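Local atomic coordinates of putative cytosine/guanine deaminase (Unidentified, PDB entry 2PAJ), a protein that catalyses the zinc-dependent hydrolytic deamination of 2-amino-4-hydroxypteridines to 2,4-dihydroxypteridines with release of ammonium, acting as an isoxanthopterin deaminase. Residues L13-A18 / L52-G57; V61-C66 / I414-L419; G161-L166 / F447-R452; A18-G23 / C66-A71. One frame throughout, in Å; residues are numbered along the deposited sequence.

Contact 1 (L13-A18 / L52-G57); sequences LIRNAA and LAPRPG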
loop_
_atom_site.group_PDB
_atom_site.type_symbol
_atom_site.label_atom_id
_atom_site.label_comp_id
_atom_site.label_asym_id
_atom_site.label_seq_id
_atom_site.Cartn_x
_atom_site.Cartn_y
_atom_site.Cartn_z
ATOM N N LEU A 13 -17.328 -9.089 18.700
ATOM C CA LEU A 13 -17.989 -10.054 17.851
ATOM C C LEU A 13 -18.721 -9.378 16.707
ATOM O O LEU A 13 -19.667 -8.626 16.908
ATOM C CB LEU A 13 -18.968 -10.896 18.671
ATOM C CG LEU A 13 -19.575 -12.147 18.026
ATOM C CD1 LEU A 13 -18.528 -13.232 17.939
ATOM C CD2 LEU A 13 -20.759 -12.630 18.849
ATOM N N ILE A 14 -18.242 -9.633 15.499
ATOM C CA ILE A 14 -18.871 -9.108 14.302
ATOM C C ILE A 14 -19.875 -10.211 13.981
ATOM O O ILE A 14 -19.495 -11.370 13.792
ATOM C CB ILE A 14 -17.834 -8.954 13.167
ATOM C CG1 ILE A 14 -16.706 -8.019 13.621
ATOM C CG2 ILE A 14 -18.494 -8.407 11.915
ATOM C CD1 ILE A 14 -15.575 -7.905 12.624
ATOM N N ARG A 15 -21.156 -9.865 13.957
ATOM C CA ARG A 15 -22.173 -10.875 13.717
ATOM C C ARG A 15 -23.004 -10.727 12.460
ATOM O O ARG A 15 -23.232 -9.620 11.958
ATOM C CB ARG A 15 -23.164 -10.935 14.883
ATOM C CG ARG A 15 -22.595 -10.718 16.263
ATOM C CD ARG A 15 -23.729 -10.819 17.272
ATOM N NE ARG A 15 -24.344 -12.152 17.254
ATOM C CZ ARG A 15 -25.541 -12.441 17.763
ATOM N NH1 ARG A 15 -26.277 -11.489 18.335
ATOM N NH2 ARG A 15 -25.999 -13.688 17.711
ATOM N N ASN A 16 -23.456 -11.881 11.978
ATOM C CA ASN A 16 -24.354 -11.986 10.841
ATOM C C ASN A 16 -23.915 -11.349 9.531
ATOM O O ASN A 16 -24.658 -10.579 8.931
ATOM C CB ASN A 16 -25.708 -11.426 11.276
ATOM C CG ASN A 16 -26.827 -11.874 10.397
ATOM O OD1 ASN A 16 -26.974 -13.063 10.125
ATOM N ND2 ASN A 16 -27.643 -10.928 9.950
ATOM N N ALA A 17 -22.713 -11.680 9.078
ATOM C CA ALA A 17 -22.199 -11.119 7.829
ATOM C C ALA A 17 -22.863 -11.801 6.627
ATOM O O ALA A 17 -23.119 -13.011 6.648
ATOM C CB ALA A 17 -20.696 -11.294 7.760
ATOM N N ALA A 18 -23.144 -11.023 5.585
ATOM C CA ALA A 18 -23.771 -11.550 4.384
ATOM C C ALA A 18 -22.760 -12.353 3.571
ATOM O O ALA A 18 -23.127 -13.262 2.834
ATOM C CB ALA A 18 -24.328 -10.407 3.553
ATOM N N LEU A 52 -20.879 -18.212 16.003
ATOM C CA LEU A 52 -20.397 -17.916 17.353
ATOM C C LEU A 52 -21.478 -17.252 18.212
ATOM O O LEU A 52 -22.182 -16.345 17.763
ATOM C CB LEU A 52 -19.192 -16.982 17.258
ATOM C CG LEU A 52 -18.212 -17.278 16.121
ATOM C CD1 LEU A 52 -17.390 -16.043 15.834
ATOM C CD2 LEU A 52 -17.333 -18.466 16.491
ATOM N N ALA A 53 -21.613 -17.706 19.451
ATOM C CA ALA A 53 -22.610 -17.139 20.359
ATOM C C ALA A 53 -21.995 -15.966 21.127
ATOM O O ALA A 53 -20.877 -16.058 21.634
ATOM C CB ALA A 53 -23.116 -18.211 21.326
ATOM N N PRO A 54 -22.715 -14.842 21.212
ATOM C CA PRO A 54 -22.184 -13.680 21.929
ATOM C C PRO A 54 -21.765 -13.987 23.359
ATOM O O PRO A 54 -22.234 -14.952 23.965
ATOM C CB PRO A 54 -23.328 -12.670 21.848
ATOM C CG PRO A 54 -24.549 -13.540 21.710
ATOM C CD PRO A 54 -24.086 -14.592 20.742
ATOM N N ARG A 55 -20.863 -13.166 23.886
ATOM C CA ARG A 55 -20.382 -13.336 25.254
ATOM C C ARG A 55 -20.730 -12.137 26.121
ATOM O O ARG A 55 -20.834 -10.997 25.640
ATOM C CB ARG A 55 -18.874 -13.554 25.274
ATOM C CG ARG A 55 -18.488 -14.896 24.756
ATOM C CD ARG A 55 -17.002 -15.000 24.593
ATOM N NE ARG A 55 -16.637 -16.259 23.960
ATOM C CZ ARG A 55 -15.391 -16.596 23.652
ATOM N NH1 ARG A 55 -14.395 -15.759 23.926
ATOM N NH2 ARG A 55 -15.142 -17.763 23.071
ATOM N N PRO A 56 -20.914 -12.379 27.421
ATOM C CA PRO A 56 -21.253 -11.274 28.314
ATOM C C PRO A 56 -20.223 -10.157 28.281
ATOM O O PRO A 56 -19.017 -10.413 28.289
ATOM C CB PRO A 56 -21.351 -11.956 29.678
ATOM C CG PRO A 56 -20.428 -13.155 29.540
ATOM C CD PRO A 56 -20.743 -13.644 28.161
ATOM N N GLY A 57 -20.722 -8.923 28.226
ATOM C CA GLY A 57 -19.871 -7.746 28.214
ATOM C C GLY A 57 -18.998 -7.589 26.985
ATOM O O GLY A 57 -18.174 -6.675 26.915
#
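Leu13 splits its two methyls between Leu52 and Pro54, and that fork is the close-packed part of the contact. CG stands anti to the backbone N (chi1 -169°), which brings the branch over to the loop. From there CD1 meets the CD1 methyl of Leu52 at 3.7 Å, the two leucines crossing at an oblique angle, while CD2 rests on Pro54, 3.6 Å from CA and 3.9 Å from CB of that proline. No hydrogen bond links the two segments. Strand 11-15 lies in the small four-stranded sheet outside the barrel of this amidohydrolase, between strands 39-42 and 59-62, and residues 52-57 belong to the loop that joins strand 45-49 to strand 59-62. The loop is tied to its surroundings by polar bonds of its own, Leu52 N to Asp38 and Ala53 O to Arg40. Toward solvent the packing thins out. Arg15 starts beside the loop and bends at chi3 (62°); its side chain crosses that of Pro54 at about a right angle, and one face of its guanidinium lies over Pro54 CD. That carbon sits under the rim of the group, 3.7 Å from Arg15 NH2, and Pro54 itself is largely open to solvent.

Contact 2 (V61-C66 / I414-L419); sequences VDATDC and IAVYRL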
loop_
_atom_site.group_PDB
_atom_site.type_symbol
_atom_site.label_atom_id
_atom_site.label_comp_id
_atom_site.label_asym_id
_atom_site.label_seq_id
_atom_site.Cartn_x
_atom_site.Cartn_y
_atom_site.Cartn_z
ATOM N N VAL A 61 -20.865 -5.937 16.988
ATOM C CA VAL A 61 -21.096 -5.098 15.825
ATOM C C VAL A 61 -21.955 -5.913 14.858
ATOM O O VAL A 61 -21.545 -6.978 14.388
ATOM C CB VAL A 61 -19.751 -4.651 15.167
ATOM C CG1 VAL A 61 -18.788 -5.790 15.128
ATOM C CG2 VAL A 61 -19.994 -4.136 13.764
ATOM N N ASP A 62 -23.163 -5.410 14.599
ATOM C CA ASP A 62 -24.129 -6.053 13.712
ATOM C C ASP A 62 -23.790 -5.826 12.240
ATOM O O ASP A 62 -24.030 -4.750 11.681
ATOM C CB ASP A 62 -25.529 -5.519 14.019
ATOM C CG ASP A 62 -26.610 -6.219 13.224
ATOM O OD1 ASP A 62 -26.558 -7.464 13.143
ATOM O OD2 ASP A 62 -27.510 -5.528 12.688
ATOM N N ALA A 63 -23.234 -6.857 11.618
ATOM C CA ALA A 63 -22.842 -6.779 10.222
ATOM C C ALA A 63 -23.902 -7.388 9.335
ATOM O O ALA A 63 -23.597 -7.984 8.301
ATOM C CB ALA A 63 -21.511 -7.491 10.006
ATOM N N THR A 64 -25.153 -7.249 9.752
ATOM C CA THR A 64 -26.253 -7.776 8.968
ATOM C C THR A 64 -26.299 -7.068 7.617
ATOM O O THR A 64 -26.278 -5.832 7.545
ATOM C CB THR A 64 -27.586 -7.576 9.682
ATOM O OG1 THR A 64 -27.535 -8.227 10.952
ATOM C CG2 THR A 64 -28.718 -8.167 8.865
ATOM N N ASP A 65 -26.345 -7.879 6.558
ATOM C CA ASP A 65 -26.393 -7.419 5.172
ATOM C C ASP A 65 -25.061 -6.861 4.706
ATOM O O ASP A 65 -24.955 -6.368 3.581
ATOM C CB ASP A 65 -27.468 -6.341 4.978
ATOM C CG ASP A 65 -28.857 -6.842 5.272
ATOM O OD1 ASP A 65 -29.199 -7.957 4.829
ATOM O OD2 ASP A 65 -29.611 -6.102 5.934
ATOM N N CYS A 66 -24.051 -6.929 5.566
ATOM C CA CYS A 66 -22.739 -6.417 5.212
ATOM C C CYS A 66 -21.798 -7.500 4.740
ATOM O O CYS A 66 -21.917 -8.663 5.109
ATOM C CB CYS A 66 -22.108 -5.681 6.391
ATOM S SG CYS A 66 -22.960 -4.183 6.849
ATOM N N ILE A 414 -9.660 -5.967 9.375
ATOM C CA ILE A 414 -10.871 -6.296 8.652
ATOM C C ILE A 414 -11.674 -5.096 8.194
ATOM O O ILE A 414 -11.738 -4.074 8.871
ATOM C CB ILE A 414 -11.791 -7.181 9.527
ATOM C CG1 ILE A 414 -10.994 -8.364 10.062
ATOM C CG2 ILE A 414 -12.986 -7.688 8.715
ATOM C CD1 ILE A 414 -11.745 -9.196 11.076
ATOM N N ALA A 415 -12.296 -5.244 7.031
ATOM C CA ALA A 415 -13.151 -4.214 6.473
ATOM C C ALA A 415 -14.576 -4.767 6.376
ATOM O O ALA A 415 -14.804 -5.848 5.838
ATOM C CB ALA A 415 -12.648 -3.800 5.111
ATOM N N VAL A 416 -15.526 -4.029 6.931
ATOM C CA VAL A 416 -16.922 -4.418 6.894
ATOM C C VAL A 416 -17.631 -3.348 6.087
ATOM O O VAL A 416 -17.754 -2.208 6.537
ATOM C CB VAL A 416 -17.501 -4.481 8.309
ATOM C CG1 VAL A 416 -18.985 -4.821 8.264
ATOM C CG2 VAL A 416 -16.740 -5.514 9.102
ATOM N N TYR A 417 -18.086 -3.714 4.891
ATOM C CA TYR A 417 -18.765 -2.765 4.006
ATOM C C TYR A 417 -20.292 -2.844 3.992
ATOM O O TYR A 417 -20.873 -3.929 3.937
ATOM C CB TYR A 417 -18.275 -2.933 2.565
ATOM C CG TYR A 417 -16.781 -2.865 2.368
ATOM C CD1 TYR A 417 -16.036 -4.031 2.155
ATOM C CD2 TYR A 417 -16.110 -1.639 2.353
ATOM C CE1 TYR A 417 -14.663 -3.976 1.925
ATOM C CE2 TYR A 417 -14.739 -1.575 2.124
ATOM C CZ TYR A 417 -14.022 -2.746 1.910
ATOM O OH TYR A 417 -12.667 -2.694 1.675
ATOM N N ARG A 418 -20.936 -1.685 4.049
ATOM C CA ARG A 418 -22.390 -1.633 3.977
ATOM C C ARG A 418 -22.711 -1.215 2.537
ATOM O O ARG A 418 -22.249 -0.172 2.071
ATOM C CB ARG A 418 -22.953 -0.618 4.981
ATOM C CG ARG A 418 -24.474 -0.530 4.974
ATOM C CD ARG A 418 -24.999 -0.036 6.303
ATOM N NE ARG A 418 -24.965 -1.073 7.332
ATOM C CZ ARG A 418 -24.820 -0.813 8.626
ATOM N NH1 ARG A 418 -24.689 0.446 9.033
ATOM N NH2 ARG A 418 -24.818 -1.794 9.515
ATOM N N LEU A 419 -23.470 -2.048 1.824
ATOM C CA LEU A 419 -23.825 -1.759 0.435
ATOM C C LEU A 419 -25.166 -1.047 0.376
ATOM O O LEU A 419 -26.090 -1.503 -0.287
ATOM C CB LEU A 419 -23.909 -3.054 -0.368
ATOM C CG LEU A 419 -22.746 -4.037 -0.252
ATOM C CD1 LEU A 419 -23.056 -5.264 -1.079
ATOM C CD2 LEU A 419 -21.451 -3.393 -0.723
#
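Arg418 reaches across Cys66 toward Asp62, touching the sulfur on the way. Its CB is 4.0 Å from Cys66 SG. CG runs anti to the backbone N (chi1 -179°), and a bend at chi3 (-76°) turns NE back to 3.7 Å from the same sulfur, which lies obliquely to the guanidinium. At the tip, NH2 has Asp62 O at the edge of the group and near its plane, but at 3.7 Å this is proximity and not a hydrogen bond. The Asp62 carboxylate is farther off still, with OD2 5.6 Å from Arg418 NH2, too far for a salt bridge, though it may still favour the arginine's charge. NH1 turns to Asp456, where the ion pair is long and weak. Strand 414-418 runs antiparallel to both 67-73 and 442-448, and the chain enters 67-73 through a type II turn, Ala63 to Cys66, closed by Cys66 N to Ala63 O. That turn is the passage from the four-stranded sheet of the small domain to strand 67-73, which leads on into the barrel. Deeper in, the contact is apolar: Val416 CG1 faces Cys66 CB at 3.7 Å and Ala63 CB at 4.1 Å, with Met444 also against Val416. Cys66 CB lies beside the carbonyl oxygen of Tyr417 as well, 3.3 Å from that O.

Contact 3 (G161-L166 / F447-R452); sequences GLRFVL and FSAGKR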
loop_
_atom_site.group_PDB
_atom_site.type_symbol
_atom_site.label_atom_id
_atom_site.label_comp_id
_atom_site.label_asym_id
_atom_site.label_seq_id
_atom_site.Cartn_x
_atom_site.Cartn_y
_atom_site.Cartn_z
ATOM N N GLY A 161 -4.176 5.181 13.120
ATOM C CA GLY A 161 -4.192 3.804 13.586
ATOM C C GLY A 161 -3.826 2.764 12.548
ATOM O O GLY A 161 -4.089 1.577 12.739
ATOM N N LEU A 162 -3.195 3.209 11.466
ATOM C CA LEU A 162 -2.809 2.339 10.355
ATOM C C LEU A 162 -1.388 1.789 10.440
ATOM O O LEU A 162 -0.505 2.411 11.022
ATOM C CB LEU A 162 -2.934 3.105 9.030
ATOM C CG LEU A 162 -4.104 4.064 8.810
ATOM C CD1 LEU A 162 -3.937 4.770 7.483
ATOM C CD2 LEU A 162 -5.418 3.302 8.860
ATOM N N ARG A 163 -1.170 0.617 9.852
ATOM C CA ARG A 163 0.167 0.034 9.817
ATOM C C ARG A 163 0.836 0.786 8.686
ATOM O O ARG A 163 0.238 0.953 7.626
ATOM C CB ARG A 163 0.149 -1.438 9.423
ATOM C CG ARG A 163 -0.632 -2.387 10.296
ATOM C CD ARG A 163 -0.554 -3.769 9.660
ATOM N NE ARG A 163 -1.368 -4.746 10.355
ATOM C CZ ARG A 163 -1.044 -5.263 11.530
ATOM N NH1 ARG A 163 0.085 -4.887 12.115
ATOM N NH2 ARG A 163 -1.850 -6.136 12.122
ATOM N N PHE A 164 2.071 1.224 8.896
ATOM C CA PHE A 164 2.782 1.958 7.861
ATOM C C PHE A 164 4.086 1.284 7.470
ATOM O O PHE A 164 4.796 0.749 8.312
ATOM C CB PHE A 164 3.062 3.383 8.326
ATOM C CG PHE A 164 3.586 4.274 7.242
ATOM C CD1 PHE A 164 2.783 4.617 6.155
ATOM C CD2 PHE A 164 4.886 4.761 7.299
ATOM C CE1 PHE A 164 3.267 5.432 5.133
ATOM C CE2 PHE A 164 5.390 5.577 6.290
ATOM C CZ PHE A 164 4.582 5.918 5.197
ATOM N N VAL A 165 4.384 1.300 6.179
ATOM C CA VAL A 165 5.607 0.707 5.669
ATOM C C VAL A 165 6.372 1.796 4.925
ATOM O O VAL A 165 5.944 2.253 3.866
ATOM C CB VAL A 165 5.306 -0.460 4.696
ATOM C CG1 VAL A 165 6.590 -1.018 4.125
ATOM C CG2 VAL A 165 4.541 -1.543 5.409
ATOM N N LEU A 166 7.500 2.220 5.481
ATOM C CA LEU A 166 8.303 3.258 4.849
ATOM C C LEU A 166 9.246 2.709 3.786
ATOM O O LEU A 166 10.083 1.854 4.064
ATOM C CB LEU A 166 9.110 4.016 5.901
ATOM C CG LEU A 166 10.040 5.109 5.362
ATOM C CD1 LEU A 166 9.244 6.127 4.559
ATOM C CD2 LEU A 166 10.771 5.770 6.514
ATOM N N PHE A 447 -11.039 -2.385 10.795
ATOM C CA PHE A 447 -10.248 -2.823 11.936
ATOM C C PHE A 447 -8.783 -2.942 11.592
ATOM O O PHE A 447 -8.422 -3.555 10.592
ATOM C CB PHE A 447 -10.724 -4.176 12.445
ATOM C CG PHE A 447 -12.022 -4.117 13.165
ATOM C CD1 PHE A 447 -13.206 -4.454 12.529
ATOM C CD2 PHE A 447 -12.062 -3.687 14.480
ATOM C CE1 PHE A 447 -14.419 -4.362 13.192
ATOM C CE2 PHE A 447 -13.258 -3.586 15.159
ATOM C CZ PHE A 447 -14.452 -3.927 14.513
ATOM N N SER A 448 -7.947 -2.338 12.431
ATOM C CA SER A 448 -6.512 -2.399 12.250
ATOM C C SER A 448 -5.931 -2.874 13.571
ATOM O O SER A 448 -6.040 -2.202 14.607
ATOM C CB SER A 448 -5.935 -1.031 11.883
ATOM O OG SER A 448 -4.556 -1.144 11.563
ATOM N N ALA A 449 -5.326 -4.055 13.532
ATOM C CA ALA A 449 -4.742 -4.627 14.727
ATOM C C ALA A 449 -5.817 -4.728 15.816
ATOM O O ALA A 449 -5.550 -4.455 16.991
ATOM C CB ALA A 449 -3.575 -3.764 15.198
ATOM N N GLY A 450 -7.030 -5.108 15.408
ATOM C CA GLY A 450 -8.128 -5.276 16.343
ATOM C C GLY A 450 -8.772 -4.011 16.874
ATOM O O GLY A 450 -9.586 -4.061 17.800
ATOM N N LYS A 451 -8.408 -2.867 16.315
ATOM C CA LYS A 451 -9.000 -1.625 16.772
ATOM C C LYS A 451 -9.842 -1.025 15.668
ATOM O O LYS A 451 -9.503 -1.122 14.489
ATOM C CB LYS A 451 -7.909 -0.660 17.233
ATOM C CG LYS A 451 -7.242 -1.180 18.497
ATOM C CD LYS A 451 -6.180 -0.268 19.087
ATOM C CE LYS A 451 -5.644 -0.931 20.354
ATOM N NZ LYS A 451 -4.630 -0.124 21.084
ATOM N N ARG A 452 -10.963 -0.432 16.058
ATOM C CA ARG A 452 -11.865 0.164 15.095
ATOM C C ARG A 452 -11.426 1.567 14.681
ATOM O O ARG A 452 -11.630 2.558 15.383
ATOM C CB ARG A 452 -13.291 0.172 15.645
ATOM C CG ARG A 452 -14.320 0.536 14.603
ATOM C CD ARG A 452 -15.563 -0.308 14.753
ATOM N NE ARG A 452 -16.632 0.183 13.892
ATOM C CZ ARG A 452 -17.908 -0.132 14.052
ATOM N NH1 ARG A 452 -18.269 -0.941 15.041
ATOM N NH2 ARG A 452 -18.818 0.374 13.237
#
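Ser448 and Gly161 supply the one hydrogen bond of this contact. Ser448 OG donates to Gly161 O over 3.0 Å, arriving in the plane of the carbonyl with a C=O...OG angle of 148°. A chi1 of -173° holds OG anti to the backbone N and aims it at the carbonyl. Charged and polar bonds to residues outside the segments come next: Arg163 NH2 forms a salt bridge with Asp413 OD2, and the other oxygen of that carboxylate, OD1, accepts a hydrogen bond from Ala449 N. One aspartate thus joins the arginine of one segment to the turn of the other. Arg163 NH1 is hydrogen-bonded to Ala211 O, which further fixes the buried guanidinium. Van der Waals contact is slight, with Arg163 NH2 4.2 Å from Ala449 CA and Ser448 OG 4.1 Å from Leu162 CA. Backbone turns shape both partners. Ser448 to Lys451 is a type I' turn, closed by Ser448 N to Lys451 O at 2.9 Å and Lys451 N to Ser448 O at 3.0 Å, and Gly161, with positive phi, is the C-prime residue of a Schellman motif in which Leu162 N returns to Ala157 O. The hairpin of strands 442-448 and 451-455 abuts the connection between helix 149-159 and barrel strand 163-168, at the beginning of that strand, which runs in parallel between 131-136 and 213-217.

Contact 4 (A18-G23 / C66-A71); sequences AAIMTG and CVIYPA
Met21 lies alongside Tyr69, both side chains pointing the same way, and Met21 CG comes obliquely to the phenol ring, 3.8 Å from Tyr69 CE1. The ring also packs edge-to-face with Tyr417, Ile387 of helix 383-398 touches it, and its OH is hydrogen-bonded to Ala431 O. The two segments form a parallel strand pair, 19-20 beside 67-73, with Met21 just beyond the first strand; they run only 11° apart. Strand 67-73 continues toward His76 and His78, two of the zinc ligands of the amidohydrolase barrel. Ile68 uses both of its backbone polar atoms on the neighbouring strand, straddling Ile20 in the usual parallel pattern: its N donates to Ala19 O at 2.8 Å, and its O accepts Met21 N at 3.0 Å with a nearly straight N-H...O angle of 170°. At the start of the pair Ala18 N donates to Cys66 O over 2.7 Å. One face of the pair carries Ala19 CB against Val67 CG1, 4.0 Å apart, and the other carries Ile20 and Ile68, with looser contact between their CG2 methyls. Where the pairing ends, Pro70 has no N-H to give, and its CD lies 3.2 Å from Met21 O.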
loop_
_atom_site.group_PDB
_atom_site.type_symbol
_atom_site.label_atom_id
_atom_site.label_comp_id
_atom_site.label_asym_id
_atom_site.label_seq_id
_atom_site.Cartn_x
_atom_site.Cartn_y
_atom_site.Cartn_z
ATOM N N ALA A 18 -23.144 -11.023 5.585
ATOM C CA ALA A 18 -23.771 -11.550 4.384
ATOM C C ALA A 18 -22.760 -12.353 3.571
ATOM O O ALA A 18 -23.127 -13.262 2.834
ATOM C CB ALA A 18 -24.328 -10.407 3.553
ATOM N N ALA A 19 -21.483 -12.011 3.715
ATOM C CA ALA A 19 -20.410 -12.691 2.998
ATOM C C ALA A 19 -19.049 -12.418 3.638
ATOM O O ALA A 19 -18.824 -11.348 4.214
ATOM C CB ALA A 19 -20.398 -12.252 1.547
ATOM N N ILE A 20 -18.144 -13.390 3.521
ATOM C CA ILE A 20 -16.799 -13.279 4.080
ATOM C C ILE A 20 -15.707 -13.747 3.118
ATOM O O ILE A 20 -15.518 -14.945 2.921
ATOM C CB ILE A 20 -16.653 -14.121 5.370
ATOM C CG1 ILE A 20 -17.748 -13.762 6.380
ATOM C CG2 ILE A 20 -15.293 -13.862 5.992
ATOM C CD1 ILE A 20 -17.736 -14.606 7.652
ATOM N N MET A 21 -14.985 -12.809 2.519
ATOM C CA MET A 21 -13.891 -13.173 1.619
ATOM C C MET A 21 -12.599 -13.277 2.452
ATOM O O MET A 21 -12.257 -12.375 3.209
ATOM C CB MET A 21 -13.749 -12.136 0.504
ATOM C CG MET A 21 -15.018 -11.921 -0.337
ATOM S SD MET A 21 -15.859 -13.412 -0.948
ATOM C CE MET A 21 -14.821 -13.896 -2.287
ATOM N N THR A 22 -11.894 -14.393 2.307
ATOM C CA THR A 22 -10.688 -14.660 3.074
ATOM C C THR A 22 -9.388 -14.084 2.559
ATOM O O THR A 22 -8.425 -13.949 3.313
ATOM C CB THR A 22 -10.451 -16.155 3.198
ATOM O OG1 THR A 22 -11.696 -16.814 3.437
ATOM C CG2 THR A 22 -9.506 -16.438 4.373
ATOM N N GLY A 23 -9.351 -13.751 1.281
ATOM C CA GLY A 23 -8.123 -13.241 0.719
ATOM C C GLY A 23 -7.188 -14.421 0.529
ATOM O O GLY A 23 -5.972 -14.272 0.551
ATOM N N CYS A 66 -24.051 -6.929 5.566
ATOM C CA CYS A 66 -22.739 -6.417 5.212
ATOM C C CYS A 66 -21.798 -7.500 4.740
ATOM O O CYS A 66 -21.917 -8.663 5.109
ATOM C CB CYS A 66 -22.108 -5.681 6.391
ATOM S SG CYS A 66 -22.960 -4.183 6.849
ATOM N N VAL A 67 -20.853 -7.084 3.912
ATOM C CA VAL A 67 -19.850 -7.970 3.349
ATOM C C VAL A 67 -18.524 -7.694 4.057
ATOM O O VAL A 67 -18.168 -6.544 4.335
ATOM C CB VAL A 67 -19.712 -7.725 1.819
ATOM C CG1 VAL A 67 -18.682 -8.653 1.215
ATOM C CG2 VAL A 67 -21.054 -7.935 1.145
ATOM N N ILE A 68 -17.803 -8.764 4.361
ATOM C CA ILE A 68 -16.524 -8.652 5.038
ATOM C C ILE A 68 -15.402 -9.051 4.086
ATOM O O ILE A 68 -15.520 -10.019 3.338
ATOM C CB ILE A 68 -16.501 -9.533 6.322
ATOM C CG1 ILE A 68 -17.478 -8.956 7.350
ATOM C CG2 ILE A 68 -15.105 -9.578 6.914
ATOM C CD1 ILE A 68 -17.571 -9.738 8.621
ATOM N N TYR A 69 -14.331 -8.265 4.119
ATOM C CA TYR A 69 -13.137 -8.438 3.291
ATOM C C TYR A 69 -11.955 -8.199 4.228
ATOM O O TYR A 69 -12.114 -7.622 5.309
ATOM C CB TYR A 69 -13.061 -7.315 2.244
ATOM C CG TYR A 69 -13.690 -7.505 0.868
ATOM C CD1 TYR A 69 -14.949 -8.096 0.710
ATOM C CD2 TYR A 69 -13.042 -7.008 -0.275
ATOM C CE1 TYR A 69 -15.546 -8.187 -0.545
ATOM C CE2 TYR A 69 -13.629 -7.090 -1.528
ATOM C CZ TYR A 69 -14.881 -7.677 -1.658
ATOM O OH TYR A 69 -15.475 -7.729 -2.895
ATOM N N PRO A 70 -10.760 -8.669 3.854
ATOM C CA PRO A 70 -9.656 -8.380 4.766
ATOM C C PRO A 70 -9.263 -6.959 4.330
ATOM O O PRO A 70 -9.421 -6.619 3.157
ATOM C CB PRO A 70 -8.620 -9.443 4.407
ATOM C CG PRO A 70 -8.900 -9.742 3.003
ATOM C CD PRO A 70 -10.405 -9.765 2.942
ATOM N N ALA A 71 -8.818 -6.108 5.250
ATOM C CA ALA A 71 -8.440 -4.740 4.886
ATOM C C ALA A 71 -7.389 -4.750 3.762
ATOM O O ALA A 71 -6.595 -5.680 3.658
ATOM C CB ALA A 71 -7.916 -4.001 6.115
#

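Overall arrangement
Contacts 1, 2 and 4 cluster in the small domain, with centres 8 to 15 Å apart, while contact 3 lies nearer the centre of the molecule, about 17 Å from contact 4 and 22 Å from contact 1, centre to centre. Contacts 1 and 4 share Ala18, contacts 2 and 4 share Cys66, and a probable hydrogen bond between Arg15 O and Ala63 N ties contact 1 to contact 2. Strand 414-418 pairs with 67-73 on one side and 442-448 on the other, so backbone pairing runs from contact 4 through contact 2 to contact 3. Contact 1 closes before contact 2 opens. Residues 414-452 return from far along the sequence, so the small domain is built from segments that precede and follow the barrel in the sequence.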